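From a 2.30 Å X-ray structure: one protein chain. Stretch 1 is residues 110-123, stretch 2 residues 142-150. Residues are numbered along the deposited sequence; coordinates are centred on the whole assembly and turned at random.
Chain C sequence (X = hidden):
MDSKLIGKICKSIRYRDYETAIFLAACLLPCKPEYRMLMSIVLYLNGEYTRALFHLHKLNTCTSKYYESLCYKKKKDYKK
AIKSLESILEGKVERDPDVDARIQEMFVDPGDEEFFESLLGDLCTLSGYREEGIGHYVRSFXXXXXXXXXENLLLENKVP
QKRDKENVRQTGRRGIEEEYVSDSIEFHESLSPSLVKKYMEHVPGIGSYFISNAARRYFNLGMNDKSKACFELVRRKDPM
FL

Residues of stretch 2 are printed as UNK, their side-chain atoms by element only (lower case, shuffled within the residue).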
# COMPACT_ATOMS: atom_id res chain seq x y z
N PRO C 110 -9.87 15.78 9.46
CA PRO C 110 -11.04 16.32 8.74
C PRO C 110 -10.79 17.71 8.14
O PRO C 110 -11.65 18.24 7.45
CB PRO C 110 -12.12 16.41 9.83
CG PRO C 110 -11.64 15.53 10.94
CD PRO C 110 -10.15 15.58 10.89
N GLY C 111 -9.63 18.29 8.42
CA GLY C 111 -9.28 19.59 7.91
C GLY C 111 -8.58 19.51 6.57
O GLY C 111 -8.33 20.52 5.92
N ASP C 112 -8.26 18.29 6.16
CA ASP C 112 -7.62 18.05 4.87
C ASP C 112 -8.67 17.75 3.78
O ASP C 112 -8.68 16.68 3.18
CB ASP C 112 -6.62 16.90 5.00
CG ASP C 112 -5.54 17.18 6.03
OD1 ASP C 112 -5.26 18.37 6.30
OD2 ASP C 112 -4.96 16.21 6.58
N GLU C 113 -9.55 18.71 3.54
CA GLU C 113 -10.70 18.49 2.67
C GLU C 113 -10.34 18.37 1.19
O GLU C 113 -11.13 17.86 0.40
CB GLU C 113 -11.74 19.59 2.87
CG GLU C 113 -12.36 19.56 4.26
CD GLU C 113 -13.43 20.61 4.46
OE1 GLU C 113 -13.52 21.53 3.62
OE2 GLU C 113 -14.18 20.52 5.45
N GLU C 114 -9.15 18.82 0.80
CA GLU C 114 -8.71 18.63 -0.58
C GLU C 114 -8.87 17.17 -0.99
O GLU C 114 -9.42 16.86 -2.05
CB GLU C 114 -7.25 19.04 -0.76
CG GLU C 114 -6.78 20.11 0.19
CD GLU C 114 -5.95 19.56 1.34
OE1 GLU C 114 -4.86 19.01 1.07
OE2 GLU C 114 -6.37 19.72 2.50
N PHE C 115 -8.39 16.27 -0.12
CA PHE C 115 -8.44 14.83 -0.37
C PHE C 115 -9.85 14.26 -0.53
O PHE C 115 -10.07 13.39 -1.37
CB PHE C 115 -7.67 14.09 0.73
CG PHE C 115 -6.20 14.34 0.68
CD1 PHE C 115 -5.41 13.67 -0.24
CD2 PHE C 115 -5.63 15.29 1.50
CE1 PHE C 115 -4.06 13.91 -0.30
CE2 PHE C 115 -4.28 15.55 1.43
CZ PHE C 115 -3.49 14.86 0.54
N PHE C 116 -10.80 14.76 0.26
CA PHE C 116 -12.20 14.34 0.17
C PHE C 116 -12.89 14.86 -1.11
O PHE C 116 -13.57 14.11 -1.79
CB PHE C 116 -13.01 14.79 1.40
CG PHE C 116 -12.31 14.54 2.71
CD1 PHE C 116 -11.81 13.28 3.02
CD2 PHE C 116 -12.18 15.55 3.65
CE1 PHE C 116 -11.18 13.05 4.22
CE2 PHE C 116 -11.55 15.31 4.87
CZ PHE C 116 -11.05 14.07 5.15
N GLU C 117 -12.70 16.14 -1.40
CA GLU C 117 -13.26 16.75 -2.62
C GLU C 117 -12.69 16.12 -3.87
O GLU C 117 -13.39 15.93 -4.86
CB GLU C 117 -13.02 18.26 -2.63
CG GLU C 117 -13.71 19.00 -1.50
CD GLU C 117 -15.22 19.02 -1.64
OE1 GLU C 117 -15.71 18.59 -2.71
OE2 GLU C 117 -15.91 19.46 -0.70
N SER C 118 -11.40 15.78 -3.82
CA SER C 118 -10.73 15.12 -4.93
C SER C 118 -11.34 13.75 -5.20
O SER C 118 -11.69 13.42 -6.33
CB SER C 118 -9.23 14.99 -4.65
OG SER C 118 -8.61 14.18 -5.63
N LEU C 119 -11.46 12.96 -4.13
CA LEU C 119 -12.02 11.62 -4.22
C LEU C 119 -13.48 11.71 -4.63
O LEU C 119 -13.96 10.92 -5.44
CB LEU C 119 -11.87 10.93 -2.85
CG LEU C 119 -11.76 9.40 -2.70
CD1 LEU C 119 -13.07 8.80 -2.25
CD2 LEU C 119 -11.24 8.71 -3.98
N LEU C 120 -14.17 12.68 -4.06
CA LEU C 120 -15.54 12.98 -4.44
C LEU C 120 -15.64 13.33 -5.94
O LEU C 120 -16.61 12.99 -6.60
CB LEU C 120 -16.00 14.14 -3.58
CG LEU C 120 -17.30 14.07 -2.80
CD1 LEU C 120 -17.98 12.72 -2.69
CD2 LEU C 120 -17.28 14.88 -1.51
N GLY C 121 -14.61 13.99 -6.46
CA GLY C 121 -14.60 14.35 -7.87
C GLY C 121 -14.51 13.10 -8.71
O GLY C 121 -15.26 12.93 -9.68
N ASP C 122 -13.58 12.22 -8.34
CA ASP C 122 -13.39 10.94 -9.03
C ASP C 122 -14.66 10.09 -9.01
O ASP C 122 -15.06 9.54 -10.04
CB ASP C 122 -12.25 10.15 -8.39
CG ASP C 122 -10.90 10.81 -8.59
OD1 ASP C 122 -10.82 11.73 -9.44
OD2 ASP C 122 -9.92 10.41 -7.91
N LEU C 123 -15.28 10.01 -7.84
CA LEU C 123 -16.50 9.24 -7.67
C LEU C 123 -17.66 9.77 -8.53
O LEU C 123 -18.31 8.98 -9.21
CB LEU C 123 -16.90 9.14 -6.19
CG LEU C 123 -15.82 8.47 -5.32
CD1 LEU C 123 -16.04 8.72 -3.83
CD2 LEU C 123 -15.70 6.97 -5.61
N UNK C 142 -8.80 24.58 -5.12
CA UNK C 142 -8.82 25.82 -4.37
C UNK C 142 -8.05 25.76 -3.06
O UNK C 142 -7.55 26.77 -2.58
N UNK C 143 -7.94 24.57 -2.48
CA UNK C 143 -7.21 24.45 -1.23
C UNK C 143 -5.77 24.03 -1.45
O UNK C 143 -4.87 24.50 -0.76
c UNK C 143 -7.16 23.31 1.06
n UNK C 143 -8.16 22.71 4.68
c UNK C 143 -8.10 23.09 2.22
c UNK C 143 -7.91 23.49 -0.26
c UNK C 143 -7.33 22.63 3.46
N UNK C 144 -5.54 23.15 -2.41
CA UNK C 144 -4.23 22.53 -2.52
C UNK C 144 -4.07 21.75 -3.81
O UNK C 144 -5.04 21.20 -4.34
c UNK C 144 -4.02 21.60 -1.31
o UNK C 144 -2.86 20.80 -1.47
N UNK C 145 -2.83 21.70 -4.31
CA UNK C 145 -2.52 20.90 -5.49
C UNK C 145 -2.69 19.41 -5.18
O UNK C 145 -2.05 18.88 -4.29
c UNK C 145 -0.55 20.71 -8.40
c UNK C 145 -0.30 18.92 -6.84
c UNK C 145 -1.08 21.16 -5.97
c UNK C 145 -0.64 20.25 -7.09
c UNK C 145 0.10 18.08 -7.87
c UNK C 145 -0.14 19.87 -9.43
c UNK C 145 0.18 18.54 -9.15
N UNK C 146 -3.54 18.74 -5.95
CA UNK C 146 -3.57 17.29 -6.00
C UNK C 146 -3.66 16.90 -7.47
O UNK C 146 -4.16 17.67 -8.29
c UNK C 146 -4.76 16.71 -5.22
c UNK C 146 -3.58 16.49 -2.95
c UNK C 146 -4.81 16.99 -3.70
c UNK C 146 -6.05 16.41 -3.11
N UNK C 147 -3.17 15.71 -7.78
CA UNK C 147 -3.01 15.25 -9.14
C UNK C 147 -4.30 15.07 -9.91
O UNK C 147 -4.39 15.47 -11.07
c UNK C 147 -2.22 13.94 -9.17
c UNK C 147 -2.99 12.38 -11.00
c UNK C 147 -0.89 13.15 -12.64
c UNK C 147 -1.81 12.21 -13.09
c UNK C 147 -2.86 11.81 -12.26
c UNK C 147 -2.09 13.34 -10.55
c UNK C 147 -1.04 13.72 -11.38
N UNK C 148 -5.30 14.46 -9.28
CA UNK C 148 -6.54 14.20 -10.02
C UNK C 148 -7.38 15.44 -10.37
O UNK C 148 -7.89 15.53 -11.48
o UNK C 148 -8.22 12.50 -10.28
c UNK C 148 -7.40 13.15 -9.32
N UNK C 149 -7.56 16.37 -9.41
CA UNK C 149 -8.26 17.62 -9.74
C UNK C 149 -7.49 18.41 -10.83
O UNK C 149 -8.08 18.86 -11.82
c UNK C 149 -8.29 18.37 -8.40
c UNK C 149 -7.29 16.25 -7.97
c UNK C 149 -8.19 17.31 -7.37
N UNK C 150 -6.18 18.56 -10.64
CA UNK C 150 -5.34 19.26 -11.61
C UNK C 150 -5.44 18.66 -13.02
O UNK C 150 -5.73 19.38 -13.98
c UNK C 150 -3.87 19.34 -11.15
c UNK C 150 -2.99 19.86 -12.28
c UNK C 150 -3.76 20.24 -9.94

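Position 142 has no side-chain atoms and lies out of reach of the first stretch; it is Gly-142. At position 143 four carbons run in a row and end in a nitrogen. Its CA-to-CB bond points toward stretch 1, its third and fourth torsions are both t, and the nitrogen lies 2.5 Å from the backbone O of Gly-111. An unbranched chain of this length with a terminal nitrogen is lysine, Lys-143. Its NZ donates a short hydrogen bond to that carbonyl, just ahead of the helix. The carboxylate of Glu-114 is also near, with OE2 3.2 Å from Lys-143 CE but 4.1 Å from Lys-143 NZ, so the opposite charges are neighbours without forming a salt bridge.

Position 144 carries one carbon and one oxygen, the carbon being CB, 3.5 Å from Glu-114 CG. This is Ser-144, which meets the aliphatic part of the glutamate through its CB. At position 145 one carbon leads to a six-carbon ring with no further atom attached; its CA-to-CB bond points away from stretch 1, and the side chain does not touch it. It is Phe-145.

Position 146 has four carbons, forked at the second, the pattern of leucine. One branch end lies 3.6 Å from Glu-114 O and 3.8 Å from Ser-118 CB, while the other comes within 3.7 Å of Phe-115 CE1. In Leu-146 these ends are CD1 and CD2, respectively, and CD1 also lies over one face of the Phe-115 ring. The residue occupies the N-cap position of the helix that follows.

Position 147, again one carbon and a six-carbon ring, is Phe-147; its CA-to-CB bond points sideways, and it makes no contact with stretch 1. Position 148 has one carbon and one oxygen, the latter 2.8 Å from Asp-122 OD1. It is Ser-148, whose OG donates a hydrogen bond to that carboxylate. At position 149 three carbons close a ring onto the backbone nitrogen, which defines Pro-149; its CD is 3.4 Å from Ser-118 OG. Position 150 bears a carbon carrying two more, the branching of valine, and Val-150 is out of reach.

The contact, burying 450 Å² in all, is thus a leucine-centred packing, with one apolar side-chain pair (Leu-146 and Phe-115), between two hydrogen bonds. Leu-146 packs against Glu-114, Phe-115 and Ser-118, successive positions and a turn further on along one helix. Lys-143 binds the backbone before that helix, and Ser-148 binds Asp-122, one turn beyond Ser-118.

Stretch 2 142-150: GKSFLFSPV
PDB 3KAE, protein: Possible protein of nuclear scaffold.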